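Local coordinates for protein Myo-inositol phosphohydrolase (Mitsuokella multacida, PDB 4WU3) that probably strips phosphate groups from phytate and related inositol phosphates as a PTP-like phosphatase, and here holds inositol-(1,3,4,5)-tetrakisphosphate, at residues E284-K289 / K295-R300; Y417-R422 / D521-F526; H512-A517 / T620-W625. The protein carries 2 engineered substitutions. All coordinates share one frame; numbering follows the deposited sequence.

Contact 1: E284-K289 / K295-R300; sequences EIPDKK and KAYIER. With 4IP (inositol-(1,3,4,5)-tetrakisphosphate), chain E.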
loop_
_atom_site.group_PDB
_atom_site.type_symbol
_atom_site.label_atom_id
_atom_site.label_comp_id
_atom_site.label_asym_id
_atom_site.label_seq_id
_atom_site.Cartn_x
_atom_site.Cartn_y
_atom_site.Cartn_z
ATOM N N GLU A 284 3.137 5.547 -14.692
ATOM C CA GLU A 284 1.924 4.912 -15.153
ATOM C C GLU A 284 1.259 4.135 -14.024
ATOM O O GLU A 284 1.824 3.182 -13.482
ATOM C CB GLU A 284 2.215 3.986 -16.333
ATOM C CG GLU A 284 0.977 3.511 -17.067
ATOM C CD GLU A 284 1.302 2.750 -18.341
ATOM O OE1 GLU A 284 2.338 3.049 -18.979
ATOM O OE2 GLU A 284 0.516 1.853 -18.711
ATOM N N ILE A 285 0.053 4.566 -13.676
ATOM C CA ILE A 285 -0.802 3.824 -12.771
ATOM C C ILE A 285 -1.951 3.241 -13.597
ATOM O O ILE A 285 -2.976 3.899 -13.810
ATOM C CB ILE A 285 -1.361 4.734 -11.666
ATOM C CG1 ILE A 285 -0.278 5.698 -11.166
ATOM C CG2 ILE A 285 -1.918 3.903 -10.522
ATOM C CD1 ILE A 285 0.891 5.017 -10.484
ATOM N N PRO A 286 -1.779 2.005 -14.079
ATOM C CA PRO A 286 -2.752 1.409 -14.996
ATOM C C PRO A 286 -4.073 0.993 -14.352
ATOM O O PRO A 286 -4.143 0.762 -13.135
ATOM C CB PRO A 286 -2.014 0.194 -15.562
ATOM C CG PRO A 286 -0.924 -0.112 -14.598
ATOM C CD PRO A 286 -0.701 1.076 -13.709
ATOM N N ASP A 287 -5.107 0.887 -15.181
ATOM C CA ASP A 287 -6.444 0.562 -14.710
ATOM C C ASP A 287 -6.503 -0.782 -13.988
ATOM O O ASP A 287 -7.277 -0.946 -13.059
ATOM C CB ASP A 287 -7.439 0.574 -15.876
ATOM C CG ASP A 287 -7.735 1.979 -16.381
ATOM O OD1 ASP A 287 -7.791 2.918 -15.554
ATOM O OD2 ASP A 287 -7.910 2.151 -17.605
ATOM N N LYS A 288 -5.685 -1.735 -14.418
ATOM C CA LYS A 288 -5.718 -3.078 -13.858
ATOM C C LYS A 288 -5.152 -3.125 -12.437
ATOM O O LYS A 288 -5.433 -4.066 -11.706
ATOM C CB LYS A 288 -4.967 -4.062 -14.758
ATOM C CG LYS A 288 -3.482 -3.772 -14.873
ATOM C CD LYS A 288 -2.801 -4.629 -15.925
ATOM C CE LYS A 288 -1.374 -4.149 -16.165
ATOM N NZ LYS A 288 -0.678 -4.924 -17.230
ATOM N N LYS A 289 -4.361 -2.129 -12.042
ATOM C CA LYS A 289 -3.885 -2.070 -10.657
ATOM C C LYS A 289 -4.942 -1.444 -9.761
ATOM O O LYS A 289 -5.398 -0.328 -10.006
ATOM C CB LYS A 289 -2.569 -1.294 -10.543
ATOM C CG LYS A 289 -1.433 -1.874 -11.366
ATOM C CD LYS A 289 -1.099 -3.306 -10.979
ATOM C CE LYS A 289 -0.478 -3.393 -9.596
ATOM N NZ LYS A 289 0.210 -4.695 -9.355
ATOM N N LYS A 295 -1.687 1.151 -4.649
ATOM C CA LYS A 295 -0.958 1.942 -3.654
ATOM C C LYS A 295 0.540 1.822 -3.840
ATOM O O LYS A 295 1.269 2.801 -3.721
ATOM C CB LYS A 295 -1.319 1.506 -2.232
ATOM C CG LYS A 295 -2.740 1.846 -1.829
ATOM C CD LYS A 295 -2.943 3.343 -1.709
ATOM C CE LYS A 295 -4.377 3.658 -1.319
ATOM N NZ LYS A 295 -4.531 5.092 -0.950
ATOM N N ALA A 296 1.002 0.614 -4.129
ATOM C CA ALA A 296 2.421 0.383 -4.311
ATOM C C ALA A 296 2.959 1.080 -5.566
ATOM O O ALA A 296 4.071 1.607 -5.545
ATOM C CB ALA A 296 2.706 -1.105 -4.345
ATOM N N TYR A 297 2.184 1.121 -6.648
ATOM C CA TYR A 297 2.634 1.836 -7.851
ATOM C C TYR A 297 2.715 3.337 -7.563
ATOM O O TYR A 297 3.634 4.034 -8.001
ATOM C CB TYR A 297 1.684 1.612 -9.022
ATOM C CG TYR A 297 2.008 0.427 -9.879
ATOM C CD1 TYR A 297 2.165 -0.833 -9.320
ATOM C CD2 TYR A 297 2.126 0.555 -11.248
ATOM C CE1 TYR A 297 2.441 -1.933 -10.103
ATOM C CE2 TYR A 297 2.409 -0.539 -12.052
ATOM C CZ TYR A 297 2.569 -1.778 -11.467
ATOM O OH TYR A 297 2.843 -2.863 -12.239
ATOM N N ILE A 298 1.726 3.820 -6.821
ATOM C CA ILE A 298 1.701 5.202 -6.396
ATOM C C ILE A 298 2.897 5.501 -5.495
ATOM O O ILE A 298 3.623 6.441 -5.739
ATOM C CB ILE A 298 0.391 5.521 -5.676
ATOM C CG1 ILE A 298 -0.742 5.560 -6.704
ATOM C CG2 ILE A 298 0.513 6.843 -4.947
ATOM C CD1 ILE A 298 -2.130 5.441 -6.117
ATOM N N GLU A 299 3.095 4.677 -4.473
ATOM C CA GLU A 299 4.193 4.855 -3.527
ATOM C C GLU A 299 5.545 4.957 -4.234
ATOM O O GLU A 299 6.339 5.855 -3.947
ATOM C CB GLU A 299 4.213 3.700 -2.502
ATOM C CG GLU A 299 5.222 3.878 -1.363
ATOM C CD GLU A 299 5.450 2.618 -0.545
ATOM O OE1 GLU A 299 5.101 1.514 -1.023
ATOM O OE2 GLU A 299 5.996 2.721 0.574
ATOM N N ARG A 300 5.828 4.054 -5.160
ATOM C CA ARG A 300 7.140 4.092 -5.788
ATOM C C ARG A 300 7.292 5.254 -6.786
ATOM O O ARG A 300 8.408 5.733 -7.011
ATOM C CB ARG A 300 7.474 2.756 -6.441
ATOM C CG ARG A 300 6.845 2.570 -7.785
ATOM C CD ARG A 300 7.104 1.194 -8.355
ATOM N NE ARG A 300 6.406 1.092 -9.626
ATOM C CZ ARG A 300 6.278 -0.021 -10.332
ATOM N NH1 ARG A 300 6.805 -1.158 -9.886
ATOM N NH2 ARG A 300 5.614 0.018 -11.481
HETATM C C1 4IP E . -0.591 -8.231 -14.726
HETATM O O1 4IP E . -0.902 -7.802 -16.050
HETATM C C2 4IP E . -1.880 -8.647 -14.034
HETATM O O2 4IP E . -2.795 -7.555 -14.053
HETATM C C3 4IP E . -1.627 -9.055 -12.591
HETATM O O3 4IP E . -2.878 -9.326 -11.963
HETATM C C4 4IP E . -0.898 -7.957 -11.822
HETATM O O4 4IP E . -0.599 -8.428 -10.509
HETATM C C5 4IP E . 0.386 -7.534 -12.525
HETATM O O5 4IP E . 0.987 -6.452 -11.814
HETATM C C6 4IP E . 0.093 -7.106 -13.957
HETATM O O6 4IP E . 1.302 -6.740 -14.615
HETATM P P1 4IP E . -1.090 -8.877 -17.232
HETATM O O1P 4IP E . -1.452 -10.158 -16.522
HETATM O O2P 4IP E . -2.204 -8.307 -18.075
HETATM O O3P 4IP E . 0.264 -8.893 -17.902
HETATM P P3 4IP E . -3.490 -10.815 -11.958
HETATM O O4P 4IP E . -4.963 -10.590 -11.717
HETATM O O5P 4IP E . -2.766 -11.505 -10.824
HETATM O O6P 4IP E . -3.158 -11.355 -13.328
HETATM P P4 4IP E . -1.589 -8.109 -9.279
HETATM O O7P 4IP E . -2.042 -6.690 -9.512
HETATM O O8P 4IP E . -0.706 -8.301 -8.065
HETATM O O9P 4IP E . -2.710 -9.112 -9.410
HETATM P P5 4IP E . 2.565 -6.467 -11.466
HETATM O OPF 4IP E . 3.242 -6.365 -12.811
HETATM O OPG 4IP E . 2.769 -7.793 -10.765
HETATM O OPH 4IP E . 2.766 -5.258 -10.588
HETATM O O HOH W 1 4.173 1.919 -13.613
#
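K289 lays its aliphatic arm across one face of the Y297 ring, CG standing 4.0 Å from the ring centroid in a CH-pi contact. Bends at chi2 (-59°) and chi3 (-69°) fold the chain back over the ring, which carries NZ to the ligand. There the ammonium grips three oxygens: OPH and the ester O5 of the 5-phosphate, and O7P of the neighbouring 4-phosphate. Y297 OH donates to the same OPH, at 2.9 Å, so one phosphate oxygen takes bonds from both residues of the CH-pi pair. K288, extended beyond CG, reaches the 1-phosphate ester oxygen, with K288 NZ 3.1 Å from ligand O1. R300 NH2 lies over the opposite face of Y297, toward its rim, and shares a water with E284 O. P286 CD meets ring atom CD2 of Y297 at 3.8 Å, and I285 CD1 touches Y297 CB at the same distance. The ring face covers the lysine's methylenes while NZ and the ring's own OH point to the same phosphate, an arrangement suited to a polyanion. The type I turn P286-K289 belongs to the loop between helices 267-276 and 291-313, the latter carrying Y297; W333 of the second subunit packs on I285 and I298.

Contact 2: Y417-R422 / D521-F526; sequences YIMDLR and DEFINF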
loop_
_atom_site.group_PDB
_atom_site.type_symbol
_atom_site.label_atom_id
_atom_site.label_comp_id
_atom_site.label_asym_id
_atom_site.label_seq_id
_atom_site.Cartn_x
_atom_site.Cartn_y
_atom_site.Cartn_z
ATOM N N TYR A 417 33.056 -12.706 39.387
ATOM C CA TYR A 417 32.733 -11.650 38.425
ATOM C C TYR A 417 31.245 -11.663 38.122
ATOM O O TYR A 417 30.663 -12.710 37.862
ATOM C CB TYR A 417 33.497 -11.808 37.101
ATOM C CG TYR A 417 34.982 -11.602 37.208
ATOM C CD1 TYR A 417 35.792 -12.602 37.717
ATOM C CD2 TYR A 417 35.580 -10.424 36.792
ATOM C CE1 TYR A 417 37.155 -12.432 37.834
ATOM C CE2 TYR A 417 36.954 -10.245 36.903
ATOM C CZ TYR A 417 37.732 -11.258 37.424
ATOM O OH TYR A 417 39.096 -11.129 37.553
ATOM N N ILE A 418 30.628 -10.488 38.171
ATOM C CA ILE A 418 29.277 -10.313 37.656
ATOM C C ILE A 418 29.419 -9.929 36.182
ATOM O O ILE A 418 30.031 -8.906 35.854
ATOM C CB ILE A 418 28.515 -9.209 38.422
ATOM C CG1 ILE A 418 28.333 -9.596 39.902
ATOM C CG2 ILE A 418 27.176 -8.920 37.769
ATOM C CD1 ILE A 418 27.647 -10.927 40.147
ATOM N N MET A 419 28.891 -10.781 35.308
ATOM C CA MET A 419 28.946 -10.552 33.873
ATOM C C MET A 419 27.603 -9.995 33.403
ATOM O O MET A 419 26.649 -10.738 33.175
ATOM C CB MET A 419 29.275 -11.848 33.130
ATOM C CG MET A 419 30.513 -12.585 33.632
ATOM S SD MET A 419 32.069 -11.689 33.401
ATOM C CE MET A 419 32.209 -11.639 31.613
ATOM N N ASP A 420 27.531 -8.674 33.291
ATOM C CA ASP A 420 26.311 -7.992 32.891
ATOM C C ASP A 420 26.252 -8.006 31.366
ATOM O O ASP A 420 27.080 -7.389 30.706
ATOM C CB ASP A 420 26.332 -6.569 33.449
ATOM C CG ASP A 420 25.195 -5.695 32.938
ATOM O OD1 ASP A 420 24.243 -6.207 32.318
ATOM O OD2 ASP A 420 25.267 -4.467 33.158
ATOM N N LEU A 421 25.274 -8.712 30.807
ATOM C CA LEU A 421 25.209 -8.917 29.369
ATOM C C LEU A 421 24.224 -7.993 28.666
ATOM O O LEU A 421 23.834 -8.260 27.536
ATOM C CB LEU A 421 24.799 -10.357 29.077
ATOM C CG LEU A 421 25.652 -11.460 29.703
ATOM C CD1 LEU A 421 24.947 -12.799 29.592
ATOM C CD2 LEU A 421 27.020 -11.501 29.036
ATOM N N ARG A 422 23.833 -6.904 29.311
ATOM C CA ARG A 422 22.731 -6.079 28.817
ATOM C C ARG A 422 23.150 -4.885 27.954
ATOM O O ARG A 422 23.833 -3.972 28.427
ATOM C CB ARG A 422 21.927 -5.570 30.000
ATOM C CG ARG A 422 21.385 -6.667 30.894
ATOM C CD ARG A 422 20.524 -6.060 31.987
ATOM N NE ARG A 422 19.266 -5.539 31.465
ATOM C CZ ARG A 422 18.322 -4.985 32.217
ATOM N NH1 ARG A 422 18.492 -4.864 33.532
ATOM N NH2 ARG A 422 17.201 -4.555 31.653
ATOM N N ASP A 521 33.480 -12.750 20.850
ATOM C CA ASP A 521 34.927 -12.568 20.892
ATOM C C ASP A 521 35.342 -11.867 22.181
ATOM O O ASP A 521 36.351 -12.225 22.791
ATOM C CB ASP A 521 35.392 -11.703 19.720
ATOM C CG ASP A 521 35.675 -12.504 18.474
ATOM O OD1 ASP A 521 35.682 -13.742 18.553
ATOM O OD2 ASP A 521 35.903 -11.882 17.418
ATOM N N GLU A 522 34.583 -10.845 22.567
ATOM C CA GLU A 522 34.862 -10.130 23.805
ATOM C C GLU A 522 34.835 -11.116 24.956
ATOM O O GLU A 522 35.718 -11.098 25.797
ATOM C CB GLU A 522 33.875 -8.977 24.044
ATOM C CG GLU A 522 34.107 -8.226 25.352
ATOM C CD GLU A 522 33.521 -6.822 25.366
ATOM O OE1 GLU A 522 32.783 -6.451 24.427
ATOM O OE2 GLU A 522 33.807 -6.076 26.330
ATOM N N PHE A 523 33.845 -11.995 24.995
ATOM C CA PHE A 523 33.803 -12.973 26.069
ATOM C C PHE A 523 34.975 -13.955 26.028
ATOM O O PHE A 523 35.538 -14.294 27.067
ATOM C CB PHE A 523 32.500 -13.756 26.078
ATOM C CG PHE A 523 32.435 -14.790 27.175
ATOM C CD1 PHE A 523 32.419 -14.404 28.510
ATOM C CD2 PHE A 523 32.405 -16.133 26.878
ATOM C CE1 PHE A 523 32.376 -15.349 29.531
ATOM C CE2 PHE A 523 32.365 -17.085 27.889
ATOM C CZ PHE A 523 32.348 -16.694 29.220
ATOM N N ILE A 524 35.335 -14.437 24.848
ATOM C CA ILE A 524 36.419 -15.408 24.752
ATOM C C ILE A 524 37.735 -14.771 25.203
ATOM O O ILE A 524 38.489 -15.339 26.003
ATOM C CB ILE A 524 36.527 -15.966 23.329
ATOM C CG1 ILE A 524 35.271 -16.793 23.025
ATOM C CG2 ILE A 524 37.797 -16.796 23.154
ATOM C CD1 ILE A 524 35.113 -17.168 21.576
ATOM N N ASN A 525 37.986 -13.566 24.721
ATOM C CA ASN A 525 39.129 -12.816 25.180
ATOM C C ASN A 525 39.105 -12.678 26.701
ATOM O O ASN A 525 40.109 -12.917 27.360
ATOM C CB ASN A 525 39.181 -11.457 24.488
ATOM C CG ASN A 525 39.499 -11.582 23.012
ATOM O OD1 ASN A 525 39.959 -12.628 22.546
ATOM N ND2 ASN A 525 39.261 -10.514 22.268
ATOM N N PHE A 526 37.956 -12.329 27.269
ATOM C CA PHE A 526 37.852 -12.240 28.722
ATOM C C PHE A 526 38.288 -13.546 29.366
ATOM O O PHE A 526 39.042 -13.527 30.331
ATOM C CB PHE A 526 36.428 -11.887 29.163
ATOM C CG PHE A 526 36.231 -11.904 30.654
ATOM C CD1 PHE A 526 36.483 -10.795 31.403
ATOM C CD2 PHE A 526 35.789 -13.027 31.298
ATOM C CE1 PHE A 526 36.302 -10.804 32.775
ATOM C CE2 PHE A 526 35.612 -13.042 32.667
ATOM C CZ PHE A 526 35.873 -11.928 33.408
#
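Strand 417-422 and helix 521-526 run antiparallel, at 172° and 12.2 Å between axes, with M419 and F523 closest in the backbone and F526 carrying most of the helix's share of the contact. Because F526 holds CG anti to its backbone nitrogen (chi1 175°), the ring leaves the helix toward the sheet and its edge meets the face of Y417. This is a T-shaped pair, with planes at 83° and centroids 5.3 Å apart; CZ of F526 comes down beside Y417 CD2, toward the rim of the tyrosine ring. M419 takes the face of F526. Its chain bends at both chi2 and chi3, which sets the methyl CE over the middle of the ring, 3.9 Å from the centroid, while SD lies obliquely at 4.2 Å, a Met-aromatic contact. The same methyl reaches the edge of F523 at CD1. An alanine in place of F526 would probably leave the Y417 face without its edge partner and M419 CE without the ring it covers, opening a gap between strand and helix. The topology is a beta-alpha-beta crossover: helix 517-529 links parallel strands 503-509 and 535-539, passing over strand 416-422 between them. Farther along the segment, D420 OD1 accepts from R422 N in an Asx turn. Across the contact the partners are carbon, sulfur and ring surfaces, so helix and sheet are matched by the fit of shapes and probably by the weak electrostatics of ring edges and sulfur, with polar groups left to other neighbours.

Contact 3: H512-A517 / T620-W625; sequences HIWPSA and TSWSQW. With 4IP (inositol-(1,3,4,5)-tetrakisphosphate), chain F.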
loop_
_atom_site.group_PDB
_atom_site.type_symbol
_atom_site.label_atom_id
_atom_site.label_comp_id
_atom_site.label_asym_id
_atom_site.label_seq_id
_atom_site.Cartn_x
_atom_site.Cartn_y
_atom_site.Cartn_z
ATOM N N HIS A 512 16.944 -10.435 22.925
ATOM C CA HIS A 512 16.198 -11.300 22.001
ATOM C C HIS A 512 17.032 -11.970 20.907
ATOM O O HIS A 512 16.528 -12.856 20.228
ATOM C CB HIS A 512 15.028 -10.557 21.343
ATOM C CG HIS A 512 14.142 -9.848 22.312
ATOM N ND1 HIS A 512 13.300 -10.513 23.176
ATOM C CD2 HIS A 512 13.972 -8.528 22.562
ATOM C CE1 HIS A 512 12.648 -9.635 23.919
ATOM N NE2 HIS A 512 13.038 -8.421 23.566
ATOM N N ILE A 513 18.277 -11.551 20.704
ATOM C CA ILE A 513 19.026 -12.018 19.535
ATOM C C ILE A 513 20.310 -12.746 19.891
ATOM O O ILE A 513 20.852 -12.605 20.991
ATOM C CB ILE A 513 19.337 -10.882 18.524
ATOM C CG1 ILE A 513 20.533 -10.052 18.956
ATOM C CG2 ILE A 513 18.140 -9.963 18.342
ATOM C CD1 ILE A 513 20.944 -9.023 17.910
ATOM N N TRP A 514 20.777 -13.554 18.949
ATOM C CA TRP A 514 22.009 -14.295 19.134
ATOM C C TRP A 514 23.144 -13.294 19.329
ATOM O O TRP A 514 23.291 -12.369 18.548
ATOM C CB TRP A 514 22.265 -15.191 17.931
ATOM C CG TRP A 514 23.579 -15.851 17.984
ATOM C CD1 TRP A 514 24.669 -15.549 17.232
ATOM C CD2 TRP A 514 23.968 -16.920 18.854
ATOM N NE1 TRP A 514 25.716 -16.369 17.572
ATOM C CE2 TRP A 514 25.312 -17.217 18.568
ATOM C CE3 TRP A 514 23.308 -17.654 19.842
ATOM C CZ2 TRP A 514 26.013 -18.210 19.234
ATOM C CZ3 TRP A 514 23.998 -18.639 20.502
ATOM C CH2 TRP A 514 25.343 -18.915 20.194
ATOM N N PRO A 515 23.936 -13.457 20.395
ATOM C CA PRO A 515 25.033 -12.524 20.621
ATOM C C PRO A 515 25.890 -12.320 19.365
ATOM O O PRO A 515 26.199 -13.274 18.665
ATOM C CB PRO A 515 25.836 -13.198 21.730
ATOM C CG PRO A 515 24.827 -13.997 22.476
ATOM C CD PRO A 515 23.865 -14.494 21.434
ATOM N N SER A 516 26.267 -11.078 19.079
ATOM C CA SER A 516 27.057 -10.791 17.887
ATOM C C SER A 516 28.441 -11.425 17.980
ATOM O O SER A 516 28.934 -11.724 19.067
ATOM C CB SER A 516 27.186 -9.283 17.684
ATOM O OG SER A 516 28.097 -8.733 18.618
ATOM N N ALA A 517 29.063 -11.621 16.829
ATOM C CA ALA A 517 30.433 -12.119 16.759
ATOM C C ALA A 517 31.365 -11.330 17.666
ATOM O O ALA A 517 32.131 -11.918 18.421
ATOM C CB ALA A 517 30.939 -12.041 15.328
ATOM N N THR A 620 42.646 -18.971 17.519
ATOM C CA THR A 620 41.816 -18.438 16.444
ATOM C C THR A 620 40.467 -17.949 16.980
ATOM O O THR A 620 39.756 -18.684 17.663
ATOM C CB THR A 620 41.534 -19.503 15.377
ATOM O OG1 THR A 620 42.766 -20.079 14.934
ATOM C CG2 THR A 620 40.801 -18.877 14.201
ATOM N N SER A 621 40.112 -16.713 16.663
ATOM C CA SER A 621 38.900 -16.126 17.213
ATOM C C SER A 621 37.651 -16.642 16.509
ATOM O O SER A 621 37.721 -17.195 15.411
ATOM C CB SER A 621 38.954 -14.606 17.113
ATOM O OG SER A 621 38.803 -14.190 15.767
ATOM N N TRP A 622 36.510 -16.435 17.157
ATOM C CA TRP A 622 35.204 -16.802 16.614
ATOM C C TRP A 622 34.904 -16.034 15.331
ATOM O O TRP A 622 34.400 -16.606 14.370
ATOM C CB TRP A 622 34.134 -16.534 17.673
ATOM C CG TRP A 622 32.691 -16.552 17.228
ATOM C CD1 TRP A 622 31.848 -15.492 17.218
ATOM C CD2 TRP A 622 31.918 -17.682 16.801
ATOM N NE1 TRP A 622 30.606 -15.877 16.800
ATOM C CE2 TRP A 622 30.619 -17.216 16.537
ATOM C CE3 TRP A 622 32.200 -19.036 16.613
ATOM C CZ2 TRP A 622 29.602 -18.048 16.088
ATOM C CZ3 TRP A 622 31.192 -19.866 16.162
ATOM C CH2 TRP A 622 29.901 -19.372 15.911
ATOM N N SER A 623 35.230 -14.747 15.317
ATOM C CA SER A 623 35.011 -13.918 14.138
ATOM C C SER A 623 35.855 -14.390 12.953
ATOM O O SER A 623 35.346 -14.515 11.844
ATOM C CB SER A 623 35.312 -12.454 14.455
ATOM O OG SER A 623 34.275 -11.912 15.256
ATOM N N GLN A 624 37.140 -14.640 13.188
ATOM C CA GLN A 624 38.032 -15.142 12.141
ATOM C C GLN A 624 37.555 -16.512 11.635
ATOM O O GLN A 624 37.511 -16.759 10.434
ATOM C CB GLN A 624 39.477 -15.224 12.656
ATOM C CG GLN A 624 40.122 -13.872 12.961
ATOM C CD GLN A 624 41.406 -13.999 13.767
ATOM O OE1 GLN A 624 41.767 -15.088 14.210
ATOM N NE2 GLN A 624 42.097 -12.876 13.976
ATOM N N TRP A 625 37.171 -17.389 12.557
ATOM C CA TRP A 625 36.663 -18.708 12.198
ATOM C C TRP A 625 35.421 -18.601 11.311
ATOM O O TRP A 625 35.333 -19.257 10.277
ATOM C CB TRP A 625 36.338 -19.512 13.458
ATOM C CG TRP A 625 35.960 -20.957 13.196
ATOM C CD1 TRP A 625 36.817 -21.997 12.969
ATOM C CD2 TRP A 625 34.634 -21.513 13.145
ATOM N NE1 TRP A 625 36.108 -23.166 12.785
ATOM C CE2 TRP A 625 34.769 -22.895 12.882
ATOM C CE3 TRP A 625 33.349 -20.976 13.293
ATOM C CZ2 TRP A 625 33.668 -23.742 12.756
ATOM C CZ3 TRP A 625 32.255 -21.818 13.170
ATOM C CH2 TRP A 625 32.420 -23.188 12.907
HETATM C C1 4IP F . 14.755 -12.317 27.541
HETATM O O1 4IP F . 15.778 -12.847 28.384
HETATM C C2 4IP F . 13.980 -11.232 28.277
HETATM O O2 4IP F . 13.474 -11.754 29.498
HETATM C C3 4IP F . 12.797 -10.732 27.457
HETATM O O3 4IP F . 12.080 -9.745 28.201
HETATM C C4 4IP F . 11.857 -11.870 27.069
HETATM O O4 4IP F . 10.824 -11.351 26.222
HETATM C C5 4IP F . 12.626 -12.961 26.334
HETATM O O5 4IP F . 11.763 -14.055 26.015
HETATM C C6 4IP F . 13.816 -13.458 27.154
HETATM O O6 4IP F . 14.545 -14.447 26.422
HETATM P P1 4IP F . 17.218 -12.151 28.550
HETATM O O1P 4IP F . 17.903 -12.394 27.234
HETATM O O2P 4IP F . 17.808 -12.886 29.726
HETATM O O3P 4IP F . 16.905 -10.707 28.853
HETATM P P3 4IP F . 11.849 -8.272 27.583
HETATM O O4P 4IP F . 11.465 -8.535 26.146
HETATM O O5P 4IP F . 13.182 -7.584 27.771
HETATM O O6P 4IP F . 10.724 -7.691 28.403
HETATM P P4 4IP F . 9.255 -11.615 26.510
HETATM O O7P 4IP F . 9.066 -11.272 27.967
HETATM O O8P 4IP F . 8.578 -10.651 25.568
HETATM O O9P 4IP F . 9.074 -13.083 26.174
HETATM P P5 4IP F . 11.944 -14.841 24.616
HETATM O OPF 4IP F . 12.513 -13.817 23.645
HETATM O OPG 4IP F . 10.533 -15.292 24.299
HETATM O OPH 4IP F . 12.904 -15.963 24.943
HETATM O O HOH W 2 27.854 -14.597 16.559
#
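Water 2 is gripped by both segments: it donates to P515 O at 3.0 Å and accepts from W622 NE1 at 3.0 Å, while W514 NE1 adds a weak bond. It lies at the edge of the W622 indole, in the ring plane, so the N-H of that ring points into the junction. The two tryptophans come near each other at W514 NE1 and W622 CZ2, 4.5 Å apart. A517 completes the contact. Its CA sits at the W622 edge, 3.7 Å from CD1, and its CB presses on S623 OG at 3.3 Å. W622 begins a short helix whose N-terminus is closed by a capping box: Q624 N donates to S621 OG at 3.1 Å, answered by a weak bond from S621 N to Q624 OE1. S516 similarly caps helix 517-529 through N519 N. At the far end of segment 512-517, H512 lies in the ligand pocket, its ND1 making a weak bond to phosphate oxygen OPF. Chemically, the junction shows how one ordered water can satisfy a buried indole N-H and a proline carbonyl together, joining segments 512-517 and 620-625, while the direct polar bond runs from S623 OG to D521 of helix 517-529.

How the contacts relate
Contacts 2 and 3 form one neighbourhood, their centres 13 Å apart and their segments alternating along the chain. D521, on the helix of contact 2, joins them: its OD2 lies 2.7 Å from S623 OG of contact 3, a probable hydrogen bond. Both lie in the C-terminal part of the chain, where contact 3 reaches the bound tetrakisphosphate through H512 and M419 of contact 2 stays about 12 Å from a bound ligand by its side chain. Contact 1 is remote, its centre 44 Å from that of contact 3 and 52 Å from that of contact 2. It holds a separate ligand molecule, in a pocket shared with H214; two inositol phosphate sites are thus occupied, consistent with the two phosphatase-family regions of the sequence.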